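Local coordinates for N-terminal acetyltransferase-like protein (PDB 5NNP) that probably serves as the TPR-repeat auxiliary subunit of an N-terminal acetyltransferase of the NatA type, at residues 51-64 with 81-93. Residues are numbered along the deposited sequence; the frame is centred on the assembly and turned at random.
Sequences ALILNAQGKTEEAF and WHVYGILYRTNKN
Leu87 of helix 78-90 sits as a knob among Ala51, Asn55, Ala63 and Phe64, in the packing of TPR helices: the segment 51-55 runs nearly parallel to 81-90 (13°), whereas 60-64, after the turn, runs back roughly antiparallel. The two branches of Leu87 divide the work. Leu87 CD2 lies against the Asn55 side chain, 3.3 Å from Asn55 CB, while CD1 faces the backbone carbonyl of Ala63. Leu87 CB lies over one face of the Phe64 ring, a CH-pi contact 4.1 Å from the centroid. The rim of that ring is occupied too: Tyr84 CE1 comes to the edge near Phe64 CD1, and Asn91 ND2 lies near the ring plane, 3.3 Å from Phe64 CE2. Phe64 CE1 stands over a face of the Tyr88 ring, offset toward its rim, with the two planes at 57°. Beside Leu87, Leu52 reaches Val83 with CG and extends CD2 to Ile86 CG2 at 3.9 Å. No hydrogen bond joins the segments; helix 60-73 continues the apolar packing, with Ala67 touching Leu87 and Leu71 touching Tyr84. Beyond the contact, Tyr101 of helix 94-107 packs on Ile86. Asn91, with CG anti to its carbonyl carbon (chi1 -75°), folds back on its own helix, where ND2 donates to Leu87 O at 3.1 Å from above the carbonyl plane; the same oxygen also accepts from Asn91 N.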
loop_
_atom_site.group_PDB
_atom_site.type_symbol
_atom_site.label_atom_id
_atom_site.label_comp_id
_atom_site.label_asym_id
_atom_site.label_seq_id
_atom_site.Cartn_x
_atom_site.Cartn_y
_atom_site.Cartn_z
ATOM N N ALA A 51 -14.713 29.044 22.397
ATOM C CA ALA A 51 -13.536 28.191 22.262
ATOM C C ALA A 51 -13.436 27.613 20.863
ATOM O O ALA A 51 -12.340 27.463 20.334
ATOM C CB ALA A 51 -13.567 27.076 23.286
ATOM N N LEU A 52 -14.584 27.296 20.268
ATOM C CA LEU A 52 -14.631 26.794 18.893
ATOM C C LEU A 52 -14.111 27.822 17.905
ATOM O O LEU A 52 -13.245 27.525 17.087
ATOM C CB LEU A 52 -16.054 26.409 18.499
ATOM C CG LEU A 52 -16.562 25.001 18.790
ATOM C CD1 LEU A 52 -17.926 24.806 18.136
ATOM C CD2 LEU A 52 -15.570 23.955 18.317
ATOM N N ILE A 53 -14.664 29.029 17.985
ATOM C CA ILE A 53 -14.282 30.119 17.097
ATOM C C ILE A 53 -12.804 30.451 17.242
ATOM O O ILE A 53 -12.131 30.753 16.260
ATOM C CB ILE A 53 -15.121 31.379 17.365
ATOM C CG1 ILE A 53 -16.603 31.085 17.118
ATOM C CG2 ILE A 53 -14.649 32.528 16.483
ATOM C CD1 ILE A 53 -17.532 32.253 17.415
ATOM N N LEU A 54 -12.297 30.388 18.467
ATOM C CA LEU A 54 -10.878 30.614 18.693
ATOM C C LEU A 54 -10.050 29.565 17.958
ATOM O O LEU A 54 -9.074 29.899 17.274
ATOM C CB LEU A 54 -10.560 30.598 20.186
ATOM C CG LEU A 54 -11.120 31.776 20.984
ATOM C CD1 LEU A 54 -10.772 31.629 22.450
ATOM C CD2 LEU A 54 -10.591 33.091 20.438
ATOM N N ASN A 55 -10.454 28.302 18.095
ATOM C CA ASN A 55 -9.782 27.191 17.426
ATOM C C ASN A 55 -9.905 27.300 15.911
ATOM O O ASN A 55 -9.010 26.886 15.174
ATOM C CB ASN A 55 -10.352 25.854 17.908
ATOM C CG ASN A 55 -9.532 24.659 17.439
ATOM O OD1 ASN A 55 -9.933 23.944 16.523
ATOM N ND2 ASN A 55 -8.380 24.437 18.072
ATOM N N ALA A 56 -11.015 27.876 15.459
ATOM C CA ALA A 56 -11.271 28.063 14.036
ATOM C C ALA A 56 -10.489 29.251 13.474
ATOM O O ALA A 56 -10.743 29.705 12.353
ATOM C CB ALA A 56 -12.758 28.244 13.794
ATOM N N GLN A 57 -9.542 29.758 14.259
ATOM C CA GLN A 57 -8.688 30.851 13.818
ATOM C C GLN A 57 -7.328 30.734 14.504
ATOM O O GLN A 57 -6.761 31.723 14.969
ATOM C CB GLN A 57 -9.344 32.209 14.107
ATOM C CG GLN A 57 -8.705 33.411 13.390
ATOM C CD GLN A 57 -9.127 33.551 11.927
ATOM O OE1 GLN A 57 -9.127 32.578 11.171
ATOM N NE2 GLN A 57 -9.489 34.771 11.527
ATOM N N GLY A 58 -6.824 29.507 14.582
ATOM C CA GLY A 58 -5.462 29.257 15.019
ATOM C C GLY A 58 -5.194 29.342 16.511
ATOM O O GLY A 58 -4.143 28.897 16.983
ATOM N N LYS A 59 -6.134 29.908 17.260
ATOM C CA LYS A 59 -5.937 30.121 18.690
ATOM C C LYS A 59 -6.007 28.794 19.437
ATOM O O LYS A 59 -6.689 28.677 20.456
ATOM C CB LYS A 59 -6.983 31.090 19.239
ATOM C CG LYS A 59 -7.157 32.381 18.439
ATOM C CD LYS A 59 -6.054 33.382 18.725
ATOM C CE LYS A 59 -6.589 34.811 18.731
ATOM N NZ LYS A 59 -7.348 35.150 17.496
ATOM N N THR A 60 -5.287 27.801 18.929
ATOM C CA THR A 60 -5.414 26.431 19.406
ATOM C C THR A 60 -5.138 26.282 20.908
ATOM O O THR A 60 -5.954 25.712 21.635
ATOM C CB THR A 60 -4.485 25.495 18.604
ATOM O OG1 THR A 60 -4.792 25.620 17.211
ATOM C CG2 THR A 60 -4.674 24.044 19.021
ATOM N N GLU A 61 -4.005 26.791 21.380
ATOM C CA GLU A 61 -3.684 26.669 22.799
ATOM C C GLU A 61 -4.739 27.359 23.651
ATOM O O GLU A 61 -5.212 26.790 24.639
ATOM C CB GLU A 61 -2.307 27.256 23.105
ATOM C CG GLU A 61 -1.867 27.027 24.545
ATOM C CD GLU A 61 -0.473 27.560 24.834
ATOM O OE1 GLU A 61 0.235 27.945 23.874
ATOM O OE2 GLU A 61 -0.087 27.596 26.024
ATOM N N GLU A 62 -5.103 28.576 23.242
ATOM C CA GLU A 62 -6.057 29.417 23.962
ATOM C C GLU A 62 -7.449 28.795 23.975
ATOM O O GLU A 62 -8.144 28.838 24.990
ATOM C CB GLU A 62 -6.123 30.823 23.345
ATOM C CG GLU A 62 -7.070 31.769 24.072
ATOM C CD GLU A 62 -7.180 33.136 23.414
ATOM O OE1 GLU A 62 -7.846 34.020 23.992
ATOM O OE2 GLU A 62 -6.607 33.334 22.323
ATOM N N ALA A 63 -7.843 28.220 22.842
ATOM C CA ALA A 63 -9.124 27.539 22.731
ATOM C C ALA A 63 -9.208 26.371 23.712
ATOM O O ALA A 63 -10.239 26.175 24.362
ATOM C CB ALA A 63 -9.349 27.057 21.306
ATOM N N PHE A 64 -8.118 25.617 23.835
ATOM C CA PHE A 64 -8.080 24.463 24.731
ATOM C C PHE A 64 -8.150 24.868 26.190
ATOM O O PHE A 64 -8.826 24.222 26.989
ATOM C CB PHE A 64 -6.819 23.624 24.497
ATOM C CG PHE A 64 -7.067 22.402 23.677
ATOM C CD1 PHE A 64 -7.689 21.302 24.235
ATOM C CD2 PHE A 64 -6.706 22.363 22.337
ATOM C CE1 PHE A 64 -7.936 20.173 23.474
ATOM C CE2 PHE A 64 -6.945 21.238 21.565
ATOM C CZ PHE A 64 -7.562 20.142 22.130
ATOM N N TRP A 81 -18.566 19.270 26.600
ATOM C CA TRP A 81 -17.808 18.058 26.328
ATOM C C TRP A 81 -17.678 17.799 24.819
ATOM O O TRP A 81 -16.605 17.433 24.336
ATOM C CB TRP A 81 -18.443 16.866 27.051
ATOM C CG TRP A 81 -18.186 16.932 28.541
ATOM C CD1 TRP A 81 -19.068 17.317 29.515
ATOM C CD2 TRP A 81 -16.951 16.646 29.211
ATOM N NE1 TRP A 81 -18.464 17.276 30.748
ATOM C CE2 TRP A 81 -17.165 16.868 30.595
ATOM C CE3 TRP A 81 -15.686 16.226 28.781
ATOM C CZ2 TRP A 81 -16.163 16.683 31.553
ATOM C CZ3 TRP A 81 -14.678 16.036 29.749
ATOM C CH2 TRP A 81 -14.931 16.271 31.117
ATOM N N HIS A 82 -18.764 18.019 24.083
ATOM C CA HIS A 82 -18.755 17.914 22.625
ATOM C C HIS A 82 -17.675 18.815 22.000
ATOM O O HIS A 82 -16.885 18.356 21.178
ATOM C CB HIS A 82 -20.138 18.262 22.074
ATOM C CG HIS A 82 -20.343 17.885 20.642
ATOM N ND1 HIS A 82 -21.444 18.300 19.916
ATOM C CD2 HIS A 82 -19.600 17.137 19.795
ATOM C CE1 HIS A 82 -21.369 17.819 18.688
ATOM N NE2 HIS A 82 -20.260 17.109 18.586
ATOM N N VAL A 83 -17.637 20.080 22.409
ATOM C CA VAL A 83 -16.631 21.037 21.948
ATOM C C VAL A 83 -15.208 20.538 22.215
ATOM O O VAL A 83 -14.350 20.522 21.322
ATOM C CB VAL A 83 -16.812 22.422 22.632
ATOM C CG1 VAL A 83 -15.617 23.305 22.377
ATOM C CG2 VAL A 83 -18.073 23.097 22.143
ATOM N N TYR A 84 -14.975 20.143 23.461
ATOM C CA TYR A 84 -13.693 19.602 23.891
ATOM C C TYR A 84 -13.233 18.484 22.937
ATOM O O TYR A 84 -12.074 18.432 22.530
ATOM C CB TYR A 84 -13.822 19.095 25.332
ATOM C CG TYR A 84 -12.534 19.002 26.134
ATOM C CD1 TYR A 84 -11.631 20.060 26.171
ATOM C CD2 TYR A 84 -12.251 17.870 26.905
ATOM C CE1 TYR A 84 -10.457 19.979 26.925
ATOM C CE2 TYR A 84 -11.080 17.778 27.652
ATOM C CZ TYR A 84 -10.192 18.833 27.657
ATOM O OH TYR A 84 -9.046 18.747 28.407
ATOM N N GLY A 85 -14.162 17.608 22.573
ATOM C CA GLY A 85 -13.885 16.530 21.644
ATOM C C GLY A 85 -13.545 17.027 20.250
ATOM O O GLY A 85 -12.563 16.590 19.645
ATOM N N ILE A 86 -14.359 17.955 19.749
ATOM C CA ILE A 86 -14.143 18.558 18.442
ATOM C C ILE A 86 -12.743 19.162 18.310
ATOM O O ILE A 86 -12.064 18.941 17.315
ATOM C CB ILE A 86 -15.208 19.634 18.160
ATOM C CG1 ILE A 86 -16.584 18.977 18.033
ATOM C CG2 ILE A 86 -14.882 20.411 16.888
ATOM C CD1 ILE A 86 -17.722 19.968 17.951
ATOM N N LEU A 87 -12.312 19.906 19.324
ATOM C CA LEU A 87 -10.958 20.444 19.351
ATOM C C LEU A 87 -9.918 19.327 19.223
ATOM O O LEU A 87 -9.072 19.349 18.324
ATOM C CB LEU A 87 -10.734 21.246 20.633
ATOM C CG LEU A 87 -11.705 22.411 20.852
ATOM C CD1 LEU A 87 -11.401 23.174 22.135
ATOM C CD2 LEU A 87 -11.677 23.339 19.661
ATOM N N TYR A 88 -10.004 18.350 20.120
ATOM C CA TYR A 88 -9.132 17.178 20.105
ATOM C C TYR A 88 -9.115 16.470 18.766
ATOM O O TYR A 88 -8.055 16.165 18.236
ATOM C CB TYR A 88 -9.562 16.181 21.171
ATOM C CG TYR A 88 -8.953 16.425 22.523
ATOM C CD1 TYR A 88 -7.600 16.687 22.652
ATOM C CD2 TYR A 88 -9.730 16.401 23.669
ATOM C CE1 TYR A 88 -7.030 16.911 23.889
ATOM C CE2 TYR A 88 -9.176 16.625 24.900
ATOM C CZ TYR A 88 -7.824 16.877 25.012
ATOM O OH TYR A 88 -7.257 17.103 26.254
ATOM N N ARG A 89 -10.292 16.191 18.227
ATOM C CA ARG A 89 -10.372 15.532 16.933
ATOM C C ARG A 89 -9.706 16.375 15.858
ATOM O O ARG A 89 -9.087 15.845 14.945
ATOM C CB ARG A 89 -11.818 15.250 16.554
ATOM C CG ARG A 89 -11.934 14.535 15.252
ATOM C CD ARG A 89 -13.363 14.264 14.914
ATOM N NE ARG A 89 -14.068 15.473 14.528
ATOM C CZ ARG A 89 -15.326 15.487 14.105
ATOM N NH1 ARG A 89 -16.002 14.351 14.027
ATOM N NH2 ARG A 89 -15.909 16.630 13.762
ATOM N N THR A 90 -9.823 17.694 15.975
ATOM C CA THR A 90 -9.184 18.596 15.027
ATOM C C THR A 90 -7.671 18.514 15.116
ATOM O O THR A 90 -6.989 18.505 14.093
ATOM C CB THR A 90 -9.593 20.057 15.250
ATOM O OG1 THR A 90 -11.008 20.184 15.130
ATOM C CG2 THR A 90 -8.946 20.933 14.208
ATOM N N ASN A 91 -7.158 18.477 16.346
ATOM C CA ASN A 91 -5.720 18.374 16.597
ATOM C C ASN A 91 -5.216 16.935 16.515
ATOM O O ASN A 91 -4.131 16.616 16.991
ATOM C CB ASN A 91 -5.369 18.976 17.959
ATOM C CG ASN A 91 -5.402 20.505 17.947
ATOM O OD1 ASN A 91 -4.414 21.155 17.594
ATOM N ND2 ASN A 91 -6.539 21.085 18.334
ATOM N N LYS A 92 -6.032 16.080 15.911
ATOM C CA LYS A 92 -5.659 14.711 15.573
ATOM C C LYS A 92 -5.397 13.799 16.770
ATOM O O LYS A 92 -4.867 12.703 16.599
ATOM C CB LYS A 92 -4.438 14.719 14.662
ATOM C CG LYS A 92 -4.661 15.513 13.400
ATOM C CD LYS A 92 -6.056 15.267 12.871
ATOM C CE LYS A 92 -6.364 16.208 11.725
ATOM N NZ LYS A 92 -5.310 16.104 10.702
ATOM N N ASN A 93 -5.780 14.247 17.962
ATOM C CA ASN A 93 -5.746 13.403 19.149
ATOM C C ASN A 93 -7.059 12.652 19.324
ATOM O O ASN A 93 -7.890 12.982 20.177
ATOM C CB ASN A 93 -5.454 14.222 20.400
ATOM C CG ASN A 93 -5.280 13.350 21.640
ATOM O OD1 ASN A 93 -5.523 12.137 21.618
ATOM N ND2 ASN A 93 -4.861 13.972 22.733
#